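PDB 3THA: tryptophan synthase alpha chain from Campylobacter jejuni, which probably catalyses the aldol cleavage of indoleglycerol phosphate to indole and glyceraldehyde 3-phosphate, part of the last step of tryptophan biosynthesis. Local coordinates for residues E80-I85 against L115-L120; E31-R36 against D43-G48; K107-A112 against Y140-I145; L125-E128 against L133-E136; P25-S30 against Q71-H76. All coordinates share one frame; numbering follows the deposited sequence. Where two conformers were deposited one is given.

Interaction 1. Residues E80-I85 against L115-L120; sequences ELLARI and LGICAL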
# COMPACT_ATOMS: atom_id res chain seq x y z
N GLU B 80 -24.12 2.31 -2.92
CA GLU B 80 -25.31 2.00 -3.75
C GLU B 80 -25.44 0.50 -4.05
O GLU B 80 -26.52 -0.04 -4.03
CB GLU B 80 -25.30 2.79 -5.07
CG GLU B 80 -25.94 4.15 -4.99
CD GLU B 80 -25.93 4.87 -6.35
OE1 GLU B 80 -25.07 5.77 -6.52
OE2 GLU B 80 -26.74 4.49 -7.24
N LEU B 81 -24.31 -0.15 -4.28
CA LEU B 81 -24.23 -1.58 -4.50
C LEU B 81 -24.54 -2.45 -3.29
O LEU B 81 -25.26 -3.44 -3.41
CB LEU B 81 -22.82 -1.91 -4.98
CG LEU B 81 -22.41 -3.36 -5.02
CD1 LEU B 81 -23.25 -4.09 -6.06
CD2 LEU B 81 -20.96 -3.38 -5.36
N LEU B 82 -23.96 -2.10 -2.15
CA LEU B 82 -24.24 -2.79 -0.90
C LEU B 82 -25.71 -2.83 -0.53
O LEU B 82 -26.14 -3.76 0.13
CB LEU B 82 -23.44 -2.18 0.24
CG LEU B 82 -21.99 -2.57 0.10
CD1 LEU B 82 -21.16 -1.77 1.09
CD2 LEU B 82 -21.84 -4.10 0.32
N ALA B 83 -26.50 -1.86 -1.00
CA ALA B 83 -27.91 -1.78 -0.65
C ALA B 83 -28.72 -2.74 -1.49
O ALA B 83 -29.81 -3.14 -1.08
CB ALA B 83 -28.42 -0.39 -0.84
N ARG B 84 -28.21 -3.10 -2.67
CA ARG B 84 -28.92 -4.09 -3.47
C ARG B 84 -28.48 -5.54 -3.26
O ARG B 84 -28.92 -6.42 -3.96
CB ARG B 84 -28.98 -3.73 -4.97
CG ARG B 84 -28.04 -2.68 -5.46
CD ARG B 84 -28.22 -2.48 -6.98
NE ARG B 84 -26.92 -2.48 -7.62
CZ ARG B 84 -26.16 -1.41 -7.74
NH1 ARG B 84 -24.96 -1.50 -8.31
NH2 ARG B 84 -26.60 -0.24 -7.28
N ILE B 85 -27.64 -5.78 -2.26
CA ILE B 85 -27.03 -7.08 -2.03
C ILE B 85 -27.67 -7.77 -0.84
O ILE B 85 -27.87 -7.15 0.21
CB ILE B 85 -25.48 -6.90 -1.82
CG1 ILE B 85 -24.80 -6.83 -3.17
CG2 ILE B 85 -24.85 -7.97 -0.89
CD1 ILE B 85 -25.54 -7.53 -4.20
N LEU B 115 -25.54 -0.47 6.25
CA LEU B 115 -25.44 -1.37 5.12
C LEU B 115 -24.87 -2.72 5.45
O LEU B 115 -24.34 -3.39 4.55
CB LEU B 115 -24.65 -0.71 3.96
CG LEU B 115 -25.59 0.36 3.37
CD1 LEU B 115 -24.85 1.30 2.50
CD2 LEU B 115 -26.86 -0.20 2.64
N GLY B 116 -24.93 -3.11 6.73
CA GLY B 116 -24.45 -4.42 7.19
C GLY B 116 -22.94 -4.68 7.27
O GLY B 116 -22.49 -5.82 7.50
N ILE B 117 -22.15 -3.64 7.05
CA ILE B 117 -20.72 -3.73 7.32
C ILE B 117 -20.52 -3.80 8.85
O ILE B 117 -21.12 -3.02 9.61
CB ILE B 117 -19.97 -2.51 6.75
CG1 ILE B 117 -20.29 -2.34 5.25
CG2 ILE B 117 -18.46 -2.57 7.13
CD1 ILE B 117 -19.49 -3.21 4.24
N CYS B 118 -19.68 -4.74 9.29
CA CYS B 118 -19.55 -5.03 10.72
C CYS B 118 -18.17 -4.65 11.24
O CYS B 118 -17.97 -4.69 12.45
CB CYS B 118 -19.82 -6.52 10.98
SG CYS B 118 -18.47 -7.57 10.39
N ALA B 119 -17.23 -4.31 10.35
CA ALA B 119 -15.85 -3.96 10.76
C ALA B 119 -15.06 -3.22 9.70
O ALA B 119 -15.29 -3.41 8.50
CB ALA B 119 -15.10 -5.19 11.17
N LEU B 120 -14.06 -2.44 10.12
CA LEU B 120 -13.18 -1.75 9.21
C LEU B 120 -11.78 -2.16 9.51
O LEU B 120 -11.41 -2.26 10.67
CB LEU B 120 -13.24 -0.25 9.43
CG LEU B 120 -14.60 0.44 9.61
CD1 LEU B 120 -14.37 1.89 10.02
CD2 LEU B 120 -15.39 0.41 8.30
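Leu82 and Ala83 meet Leu115 and Ile117 with no flat side chain between them; the planar group beside the contact is the guanidinium of Arg84, which has Leu81 CA 3.7 Å above its plane, over the centre of one face, and whose NE forms a salt bridge with Glu31 OE1. All that touches across is aliphatic, a compact example of a helix end seated on a barrel by a few aliphatic groups. Leu82 works at two levels. Near the backbone its CB faces Leu115 CB at 4.2 Å, and farther out its CD1 branch reaches Ile117 CD1 at 3.8 Å, the two side chains crossing at about a right angle. In Ile117 the CG1 arm lies beside the backbone N, opposite the carbonyl carbon (chi1 -54°), and carries CD1 nearer to Leu82 than the start of the side chain would suggest. Ala83 is met by the other leucine: Leu115 CD2 stands 3.8 Å from both Ala83 CA and Ala83 CB, so that one methyl covers backbone and side chain of that residue together. Leu115 itself is the first residue to leave the helical conformation, and Gly116, with a positive phi of 74°, is the C-prime residue of the Schellman motif that closes helix 105-114, with Ile117 N bonded back to Ala112 O. Helix 75-83 is thereby packed against the turn leading into strand 117-121. Phe93 of the adjacent strand 90-94 touches both Leu82 and Ile117, while Leu81 and Ile85 turn to helix 27-35.

Interaction 2. Residues E31-R36 against D43-G48; sequences EAFLQR and DILELG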
# COMPACT_ATOMS: atom_id res chain seq x y z
N GLU B 31 -20.93 -7.08 -8.10
CA GLU B 31 -22.34 -7.36 -7.79
C GLU B 31 -22.72 -8.85 -7.92
O GLU B 31 -23.29 -9.44 -7.04
CB GLU B 31 -23.28 -6.50 -8.64
CG GLU B 31 -24.78 -6.73 -8.31
CD GLU B 31 -25.68 -5.53 -8.63
OE1 GLU B 31 -25.16 -4.40 -8.69
OE2 GLU B 31 -26.91 -5.71 -8.81
N ALA B 32 -22.38 -9.47 -9.03
CA ALA B 32 -22.79 -10.85 -9.20
C ALA B 32 -22.03 -11.72 -8.21
O ALA B 32 -22.58 -12.68 -7.68
CB ALA B 32 -22.60 -11.30 -10.63
N PHE B 33 -20.77 -11.38 -7.95
CA PHE B 33 -19.99 -12.03 -6.89
C PHE B 33 -20.73 -12.01 -5.55
O PHE B 33 -20.96 -13.04 -4.95
CB PHE B 33 -18.58 -11.39 -6.73
CG PHE B 33 -17.72 -12.06 -5.65
CD1 PHE B 33 -17.50 -13.43 -5.66
CD2 PHE B 33 -17.14 -11.33 -4.65
CE1 PHE B 33 -16.74 -14.05 -4.68
CE2 PHE B 33 -16.35 -11.96 -3.66
CZ PHE B 33 -16.18 -13.32 -3.68
N LEU B 34 -21.05 -10.81 -5.09
CA LEU B 34 -21.69 -10.61 -3.77
C LEU B 34 -22.98 -11.41 -3.65
O LEU B 34 -23.24 -12.05 -2.65
CB LEU B 34 -21.91 -9.13 -3.49
CG LEU B 34 -20.55 -8.42 -3.21
CD1 LEU B 34 -20.64 -6.88 -3.16
CD2 LEU B 34 -19.92 -8.95 -1.95
N GLN B 35 -23.78 -11.40 -4.70
CA GLN B 35 -25.01 -12.13 -4.67
C GLN B 35 -24.76 -13.62 -4.51
O GLN B 35 -25.67 -14.34 -4.09
CB GLN B 35 -25.83 -11.85 -5.93
CG GLN B 35 -26.22 -10.39 -6.10
CD GLN B 35 -27.38 -9.94 -5.20
OE1 GLN B 35 -27.49 -10.32 -4.02
NE2 GLN B 35 -28.25 -9.11 -5.76
N ARG B 36 -23.57 -14.10 -4.85
CA ARG B 36 -23.31 -15.53 -4.75
C ARG B 36 -22.51 -15.89 -3.50
O ARG B 36 -22.08 -17.02 -3.29
CB ARG B 36 -22.69 -16.05 -6.05
CG ARG B 36 -23.72 -16.38 -7.17
CD ARG B 36 -23.09 -16.51 -8.56
NE ARG B 36 -22.41 -17.80 -8.70
CZ ARG B 36 -21.96 -18.32 -9.84
NH1 ARG B 36 -22.12 -17.68 -10.99
NH2 ARG B 36 -21.37 -19.50 -9.83
N ASP B 43 -16.47 -17.14 4.64
CA ASP B 43 -17.27 -16.82 5.81
C ASP B 43 -17.30 -15.31 6.04
O ASP B 43 -18.33 -14.77 6.47
CB ASP B 43 -16.69 -17.51 7.04
CG ASP B 43 -16.68 -19.02 6.92
OD1 ASP B 43 -17.69 -19.59 6.44
OD2 ASP B 43 -15.68 -19.64 7.34
N ILE B 44 -16.18 -14.64 5.77
CA ILE B 44 -16.06 -13.21 5.97
C ILE B 44 -15.38 -12.64 4.76
O ILE B 44 -14.29 -13.06 4.43
CB ILE B 44 -15.18 -12.92 7.20
CG1 ILE B 44 -15.74 -13.67 8.38
CG2 ILE B 44 -15.02 -11.39 7.46
CD1 ILE B 44 -14.75 -13.91 9.44
N LEU B 45 -16.01 -11.65 4.12
CA LEU B 45 -15.39 -10.98 3.01
C LEU B 45 -14.88 -9.61 3.36
O LEU B 45 -15.64 -8.79 3.95
CB LEU B 45 -16.38 -10.85 1.86
CG LEU B 45 -15.79 -10.31 0.57
CD1 LEU B 45 -14.83 -11.35 -0.00
CD2 LEU B 45 -16.93 -9.96 -0.43
N GLU B 46 -13.64 -9.32 2.96
CA GLU B 46 -13.12 -7.96 3.08
C GLU B 46 -13.28 -7.20 1.76
O GLU B 46 -12.94 -7.70 0.70
CB GLU B 46 -11.65 -7.97 3.51
CG GLU B 46 -11.38 -8.81 4.78
CD GLU B 46 -9.89 -8.95 5.11
OE1 GLU B 46 -9.06 -8.64 4.24
OE2 GLU B 46 -9.55 -9.41 6.23
N LEU B 47 -13.78 -5.99 1.83
CA LEU B 47 -14.14 -5.28 0.63
C LEU B 47 -13.18 -4.10 0.48
O LEU B 47 -13.32 -3.10 1.20
CB LEU B 47 -15.58 -4.77 0.72
CG LEU B 47 -16.76 -5.71 1.03
CD1 LEU B 47 -18.05 -4.89 1.09
CD2 LEU B 47 -16.86 -6.73 -0.04
N GLY B 48 -12.21 -4.25 -0.42
CA GLY B 48 -11.32 -3.16 -0.72
C GLY B 48 -12.04 -2.16 -1.59
O GLY B 48 -12.63 -2.54 -2.61
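Leu34 and Leu45 make the tightest of the aliphatic contacts here, with Leu34 CD2 3.5 Å from Leu45 CD2 and the side chains crossing at about a right angle. The same Leu34 methyl also approaches Leu47 CD2, at 4.2 Å, and so touches two residues of one strand. Leu34 starts off to one side of the strand, and with CG set beside its own backbone N (chi1 -71°) its end swings in toward both.

The second kind of contact is aromatic to aliphatic. Phe33 CE2 lies 3.8 Å from Leu45 CD2 and 4.0 Å from Leu45 CD1, so the fork of the leucine receives one corner of a ring that meets it at a slant. That ring also packs edge-to-face with Phe234 and touches Ile246 of helix 239-248.

Polar side chains of the two segments find partners to the side of this buried core: Arg36 NH1 pairs with Asp240 OD2, and Asp43 OD2 accepts from Asn16 N.

The axes of helix residues 31-35 and strand residues 44-48 approach to 12.1 Å, at an angle of 161°, close to antiparallel. This is the packing of a beta-alpha-beta unit, strand 15-21, helix 27-35, strand 44-48, in a TIM barrel: Leu45 points at the helix and the end of Leu47 reaches toward it, whereas the intervening Glu46, a predicted catalytic proton acceptor, points away from it.

Interaction 3. Residues K107-A112 against Y140-I145; sequences KFVKKA and YNIALI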
# COMPACT_ATOMS: atom_id res chain seq x y z
N LYS B 107 -20.25 10.31 9.04
CA LYS B 107 -21.09 9.94 7.89
C LYS B 107 -20.76 8.52 7.36
O LYS B 107 -21.65 7.70 7.08
CB LYS B 107 -20.95 10.98 6.75
CG LYS B 107 -21.98 12.10 6.70
CD LYS B 107 -21.83 13.13 7.84
CE LYS B 107 -23.06 14.07 7.94
NZ LYS B 107 -23.07 14.95 9.17
N PHE B 108 -19.46 8.27 7.22
CA PHE B 108 -18.95 6.99 6.72
C PHE B 108 -19.37 5.78 7.58
O PHE B 108 -19.86 4.75 7.05
CB PHE B 108 -17.42 7.04 6.64
CG PHE B 108 -16.84 5.86 5.94
CD1 PHE B 108 -16.34 4.79 6.67
CD2 PHE B 108 -16.87 5.77 4.53
CE1 PHE B 108 -15.84 3.68 6.01
CE2 PHE B 108 -16.37 4.67 3.88
CZ PHE B 108 -15.86 3.61 4.62
N VAL B 109 -19.14 5.91 8.88
CA VAL B 109 -19.28 4.81 9.80
C VAL B 109 -20.73 4.43 9.94
O VAL B 109 -21.05 3.25 9.90
CB VAL B 109 -18.64 5.11 11.19
CG1 VAL B 109 -18.80 3.91 12.13
CG2 VAL B 109 -17.18 5.46 11.05
N LYS B 110 -21.60 5.42 10.09
CA LYS B 110 -23.04 5.20 10.15
C LYS B 110 -23.52 4.52 8.86
O LYS B 110 -24.23 3.52 8.91
CB LYS B 110 -23.75 6.55 10.35
CG LYS B 110 -25.25 6.53 10.10
CD LYS B 110 -25.86 7.80 10.69
CE LYS B 110 -27.33 7.96 10.34
NZ LYS B 110 -28.02 8.84 11.36
N LYS B 111 -23.12 5.06 7.72
CA LYS B 111 -23.47 4.45 6.45
C LYS B 111 -23.06 2.99 6.37
O LYS B 111 -23.89 2.11 6.09
CB LYS B 111 -22.91 5.24 5.28
CG LYS B 111 -24.01 5.76 4.39
CD LYS B 111 -24.40 4.65 3.46
CE LYS B 111 -25.01 5.16 2.16
NZ LYS B 111 -26.37 5.78 2.33
N ALA B 112 -21.77 2.73 6.60
CA ALA B 112 -21.25 1.38 6.60
C ALA B 112 -22.10 0.45 7.47
O ALA B 112 -22.46 -0.66 7.05
CB ALA B 112 -19.85 1.40 7.08
N TYR B 140 -21.17 3.44 16.84
CA TYR B 140 -22.10 2.69 15.98
C TYR B 140 -21.95 1.17 16.06
O TYR B 140 -22.53 0.44 15.26
CB TYR B 140 -21.98 3.17 14.53
CG TYR B 140 -22.43 4.59 14.32
CD1 TYR B 140 -21.49 5.63 14.25
CD2 TYR B 140 -23.79 4.92 14.22
CE1 TYR B 140 -21.89 6.96 14.05
CE2 TYR B 140 -24.22 6.24 14.05
CZ TYR B 140 -23.26 7.27 13.97
OH TYR B 140 -23.65 8.59 13.79
N ASN B 141 -21.17 0.72 17.04
CA ASN B 141 -20.90 -0.71 17.23
C ASN B 141 -20.29 -1.37 16.00
O ASN B 141 -20.77 -2.39 15.49
CB ASN B 141 -22.18 -1.43 17.65
CG ASN B 141 -22.43 -1.38 19.15
OD1 ASN B 141 -21.54 -1.06 19.95
ND2 ASN B 141 -23.63 -1.73 19.53
N ILE B 142 -19.23 -0.74 15.51
CA ILE B 142 -18.43 -1.24 14.40
C ILE B 142 -17.07 -1.41 15.02
O ILE B 142 -16.60 -0.57 15.79
CB ILE B 142 -18.36 -0.20 13.27
CG1 ILE B 142 -19.61 -0.28 12.40
CG2 ILE B 142 -17.21 -0.47 12.39
CD1 ILE B 142 -19.46 -1.22 11.22
N ALA B 143 -16.45 -2.53 14.72
CA ALA B 143 -15.13 -2.77 15.21
C ALA B 143 -14.11 -2.16 14.24
O ALA B 143 -14.22 -2.33 13.01
CB ALA B 143 -14.92 -4.27 15.35
N LEU B 144 -13.12 -1.48 14.81
CA LEU B 144 -11.88 -1.08 14.12
C LEU B 144 -10.80 -2.11 14.42
O LEU B 144 -10.33 -2.22 15.56
CB LEU B 144 -11.41 0.31 14.62
CG LEU B 144 -10.21 0.80 13.83
CD1 LEU B 144 -10.57 0.90 12.31
CD2 LEU B 144 -9.72 2.12 14.32
N ILE B 145 -10.40 -2.85 13.40
CA ILE B 145 -9.71 -4.10 13.57
C ILE B 145 -8.25 -3.82 13.84
O ILE B 145 -7.65 -2.95 13.20
CB ILE B 145 -9.90 -5.00 12.30
CG1 ILE B 145 -11.37 -5.28 12.01
CG2 ILE B 145 -9.05 -6.29 12.32
CD1 ILE B 145 -12.05 -6.22 13.02
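Tyr140 lies against Lys110 and Val109, its ring resting on the side of helix 105-114. Lys110 CB stands over one face, 4.0 Å from the ring centroid and 22° off the normal, displaced toward the rim near CZ and CE2; this is a CH-pi contact. The lysine chain then runs on extended, CG opposite its backbone N (chi1 166°), so that Lys110 CD passes 3.9 Å from Tyr140 OH before the end leads away from the tyrosine. Val109 meets the ring at a slant, with Val109 CG1 3.8 Å from Tyr140 CD1, and the same methyl lies 4.3 Å from Ile142 CG1.

In the next shell, Tyr140 OH makes a weak hydrogen bond with Glu106 OE2, one turn before Lys110. Asn141 has positive phi in the Schellman motif that ends helix 131-140, and the turn leads through Ile142 into strand 143-148. Leu133 and Glu136 of helix 131-140 also touch Val109, while Leu120 packs on Ile142.

Chemically, dispersion and a weak CH-pi attraction hold the pair: the aliphatic part of a lysine covers an aromatic face, and its ammonium group is left to point away from the ring.

Interaction 4. Residues L125-E128 against L133-E136; sequences LSFE and LIKE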
# COMPACT_ATOMS: atom_id res chain seq x y z
N LEU B 125 -3.17 3.08 9.15
CA LEU B 125 -3.64 3.93 10.24
C LEU B 125 -3.11 3.32 11.52
O LEU B 125 -3.62 2.30 11.98
CB LEU B 125 -5.15 4.04 10.29
CG LEU B 125 -5.76 5.07 11.25
CD1 LEU B 125 -5.47 6.48 10.77
CD2 LEU B 125 -7.25 4.85 11.32
N SER B 126 -2.06 3.90 12.09
CA SER B 126 -1.55 3.37 13.36
C SER B 126 -2.54 3.61 14.51
O SER B 126 -3.47 4.44 14.42
CB SER B 126 -0.21 4.03 13.75
OG SER B 126 -0.46 5.35 14.19
N PHE B 127 -2.33 2.89 15.61
CA PHE B 127 -3.24 2.99 16.74
C PHE B 127 -3.35 4.44 17.27
O PHE B 127 -4.44 4.94 17.59
CB PHE B 127 -2.79 2.07 17.85
CG PHE B 127 -3.62 2.19 19.09
CD1 PHE B 127 -3.20 3.04 20.14
CD2 PHE B 127 -4.86 1.53 19.19
CE1 PHE B 127 -3.99 3.19 21.28
CE2 PHE B 127 -5.66 1.67 20.33
CZ PHE B 127 -5.23 2.50 21.38
N GLU B 128 -2.20 5.07 17.37
CA GLU B 128 -2.08 6.43 17.87
C GLU B 128 -2.87 7.46 17.04
O GLU B 128 -3.24 8.51 17.59
CB GLU B 128 -0.60 6.81 17.93
CG GLU B 128 0.17 6.13 19.09
CD GLU B 128 0.72 4.70 18.77
OE1 GLU B 128 0.53 4.16 17.63
OE2 GLU B 128 1.37 4.12 19.70
N LEU B 133 -11.51 7.98 14.72
CA LEU B 133 -12.23 6.91 14.04
C LEU B 133 -12.78 5.93 15.07
O LEU B 133 -13.92 5.45 14.94
CB LEU B 133 -11.32 6.17 13.05
CG LEU B 133 -11.95 5.02 12.24
CD1 LEU B 133 -13.16 5.47 11.46
CD2 LEU B 133 -10.91 4.43 11.28
N ILE B 134 -11.95 5.62 16.08
CA ILE B 134 -12.34 4.70 17.12
C ILE B 134 -13.60 5.21 17.81
O ILE B 134 -14.51 4.44 18.15
CB ILE B 134 -11.22 4.55 18.16
CG1 ILE B 134 -10.10 3.68 17.59
CG2 ILE B 134 -11.76 4.02 19.51
CD1 ILE B 134 -8.85 3.57 18.53
N LYS B 135 -13.65 6.53 17.99
CA LYS B 135 -14.75 7.13 18.69
C LYS B 135 -16.03 6.85 17.92
O LYS B 135 -17.00 6.36 18.48
CB LYS B 135 -14.52 8.62 18.91
CG LYS B 135 -14.62 9.04 20.36
CD LYS B 135 -13.45 8.54 21.22
CE LYS B 135 -13.66 8.88 22.73
NZ LYS B 135 -12.66 8.19 23.60
N GLU B 136 -16.00 7.11 16.62
CA GLU B 136 -17.16 6.80 15.81
C GLU B 136 -17.44 5.31 15.75
O GLU B 136 -18.58 4.93 15.76
CB GLU B 136 -17.05 7.39 14.42
CG GLU B 136 -16.84 8.87 14.44
CD GLU B 136 -17.94 9.58 15.15
OE1 GLU B 136 -19.12 9.21 14.96
OE2 GLU B 136 -17.64 10.52 15.92
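Leu125 and Phe127 follow a chain that bends past the side of helix 131-140, their CA atoms 9.9 Å from Leu133 CA and 9.3 Å from Ile134 CA respectively, so the gap is bridged wholly by side chains. The inner pair is leucine on leucine: Leu125 CD2 meets Leu133 CD2 at 3.7 Å, methyl to methyl, and the two side chains slant across one another. Both carry CG opposite the backbone N, chi1 being -171° in Leu125, which extends the branches toward each other.

Such packing belongs to the beta-alpha part of a TIM barrel, where the segment between strand 117-121 and helix 131-140 folds back on the helix it introduces. Residues 127 and 128 already lie in a 3-10 segment ahead of it.

The outer pair is Phe127 with Ile134. Phe127 sets off away from the helix, yet its ring comes back far enough for CE2 to lie 4.1 Å from Ile134 CD1; the methyl meets the ring obliquely, and the side chains run at about a right angle. Arg156, Lys159 and Leu160 of helix 154-161 also touch the Phe127 ring. Tyr97 touches both leucines, and Ser126 packs on Asn98 of the second subunit.

Interaction 5. Residues P25-S30 against Q71-H76; sequences PNLQTS and QGVDIH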
# COMPACT_ATOMS: atom_id res chain seq x y z
N PRO B 25 -13.17 -6.77 -12.39
CA PRO B 25 -12.81 -5.91 -13.50
C PRO B 25 -13.90 -4.92 -13.87
O PRO B 25 -13.68 -4.07 -14.75
CB PRO B 25 -12.58 -6.90 -14.66
CG PRO B 25 -13.12 -8.23 -14.18
CD PRO B 25 -13.80 -8.01 -12.87
N ASN B 26 -15.07 -5.06 -13.22
CA ASN B 26 -16.14 -4.08 -13.28
C ASN B 26 -17.13 -4.30 -12.13
O ASN B 26 -17.04 -5.30 -11.41
CB ASN B 26 -16.82 -3.98 -14.67
CG ASN B 26 -17.31 -5.32 -15.22
OD1 ASN B 26 -17.82 -6.15 -14.47
ND2 ASN B 26 -17.21 -5.51 -16.54
N LEU B 27 -18.01 -3.34 -11.92
CA LEU B 27 -18.89 -3.33 -10.79
C LEU B 27 -19.89 -4.47 -10.90
O LEU B 27 -20.23 -5.11 -9.91
CB LEU B 27 -19.62 -1.99 -10.71
CG LEU B 27 -20.21 -1.66 -9.33
CD1 LEU B 27 -19.17 -1.83 -8.18
CD2 LEU B 27 -20.86 -0.23 -9.31
N GLN B 28 -20.35 -4.73 -12.11
CA GLN B 28 -21.34 -5.78 -12.29
C GLN B 28 -20.82 -7.16 -11.87
O GLN B 28 -21.58 -7.99 -11.39
CB GLN B 28 -21.89 -5.79 -13.71
CG GLN B 28 -22.91 -6.91 -13.96
CD GLN B 28 -24.09 -6.91 -12.99
OE1 GLN B 28 -24.66 -5.86 -12.67
NE2 GLN B 28 -24.47 -8.10 -12.52
N THR B 29 -19.51 -7.38 -12.02
CA THR B 29 -18.90 -8.66 -11.60
C THR B 29 -18.77 -8.73 -10.08
O THR B 29 -18.84 -9.82 -9.50
CB THR B 29 -17.51 -8.84 -12.20
OG1 THR B 29 -17.53 -8.43 -13.57
CG2 THR B 29 -17.02 -10.33 -12.06
N SER B 30 -18.55 -7.57 -9.47
CA SER B 30 -18.51 -7.43 -8.01
C SER B 30 -19.92 -7.69 -7.48
O SER B 30 -20.09 -8.48 -6.56
CB SER B 30 -17.92 -6.07 -7.58
OG SER B 30 -16.48 -6.08 -7.63
N GLN B 71 -13.20 3.13 -14.23
CA GLN B 71 -14.44 2.49 -14.55
C GLN B 71 -15.51 3.30 -13.77
O GLN B 71 -16.73 3.18 -14.02
CB GLN B 71 -14.28 1.05 -14.08
CG GLN B 71 -15.39 0.11 -14.26
CD GLN B 71 -15.57 -0.40 -15.68
OE1 GLN B 71 -14.61 -0.68 -16.41
NE2 GLN B 71 -16.81 -0.56 -16.06
N GLY B 72 -15.05 4.14 -12.83
CA GLY B 72 -15.92 5.17 -12.23
C GLY B 72 -16.40 4.76 -10.86
O GLY B 72 -17.18 5.49 -10.24
N VAL B 73 -15.92 3.60 -10.39
CA VAL B 73 -16.25 3.06 -9.06
C VAL B 73 -15.66 3.87 -7.89
O VAL B 73 -14.44 3.77 -7.56
CB VAL B 73 -15.84 1.56 -8.91
CG1 VAL B 73 -16.31 1.00 -7.59
CG2 VAL B 73 -16.41 0.71 -10.06
N ASP B 74 -16.54 4.64 -7.25
CA ASP B 74 -16.23 5.38 -6.04
C ASP B 74 -17.09 4.87 -4.89
O ASP B 74 -17.98 4.01 -5.08
CB ASP B 74 -16.41 6.90 -6.27
CG ASP B 74 -17.78 7.28 -6.86
OD1 ASP B 74 -18.69 6.41 -6.96
OD2 ASP B 74 -17.95 8.48 -7.23
N ILE B 75 -16.84 5.38 -3.68
CA ILE B 75 -17.47 4.82 -2.51
C ILE B 75 -18.98 4.98 -2.63
O ILE B 75 -19.76 4.16 -2.12
CB ILE B 75 -16.85 5.40 -1.20
CG1 ILE B 75 -17.59 4.88 0.05
CG2 ILE B 75 -16.73 6.93 -1.24
CD1 ILE B 75 -17.34 3.38 0.38
N HIS B 76 -19.40 6.00 -3.38
CA HIS B 76 -20.81 6.28 -3.53
C HIS B 76 -21.51 5.13 -4.22
O HIS B 76 -22.57 4.70 -3.77
CB HIS B 76 -21.05 7.59 -4.27
CG HIS B 76 -20.38 8.76 -3.62
ND1 HIS B 76 -20.96 9.48 -2.61
CD2 HIS B 76 -19.14 9.29 -3.82
CE1 HIS B 76 -20.12 10.43 -2.22
NE2 HIS B 76 -19.01 10.33 -2.93
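Asn26 and Leu27, at the capped start of helix 27-35, meet Gln71 and Val73 in the turn that joins helix 60-70 to helix 75-83 on the outside of the TIM barrel. The turn is itself a pair of helix ends: Gly72, with a positive phi of 102°, closes the first helix in a Schellman motif, and Asp74 is the N-cap of the second, its side chain bonding a backbone N just beyond.

The apolar half of the contact joins Leu27 to Val73. Leu27 CD1 lies 4.1 Å from Val73 CG1 and 4.2 Å from Val73 CG2, so a single methyl sits before the fork of the valine, and the leucine goes on to touch Ser77 and Leu81 of helix 75-83.

The other half is formed by Gln71, whose chain leaves opposite its backbone N and bends at chi2. The bend carries its amide alongside Asn26, with Gln71 NE2 3.7 Å from Asn26 CB. Gln71 OE1 and Pro25 O come no nearer than 3.9 Å.

Asn26 turns its own amide elsewhere, onto the helix start. Asn26 OD1 accepts from Thr29 N at 3.2 Å, the donor lying in the carbonyl plane and the C=O...N angle being 160°. With chi1 near 54°, its CG stands between the backbone N and the carbonyl carbon, from where the oxygen can reach that N-H.

The chemistry is therefore divided: hydrogen bonding is spent locally on ending and starting helices, whereas van der Waals contact, leucine on valine and the CB of Asn26 against the Gln71 amide, joins the two segments.

How the interactions relate
The five contacts follow one arc of the barrel. Interactions 2 and 5 share helix 27-35, interactions 1 and 5 share helix 75-83, and Leu81 CD2 packs on Leu27 CD1 at 3.7 Å where these two helices meet. Interactions 1 and 3 are joined through neighbouring strands, Leu120 N lying 2.9 Å from Ala143 O in a probable hydrogen bond. Interaction 4 leans on interaction 3, with Leu144 CD2 3.6 Å from Ile134 CG1. Interactions 4 and 5 are the most widely separated, about 27 Å between centres. Interaction 2 carries the predicted catalytic Glu46 on its strand, and the side chain of Ile117 in interaction 1 lies about 9 Å from that of Glu46.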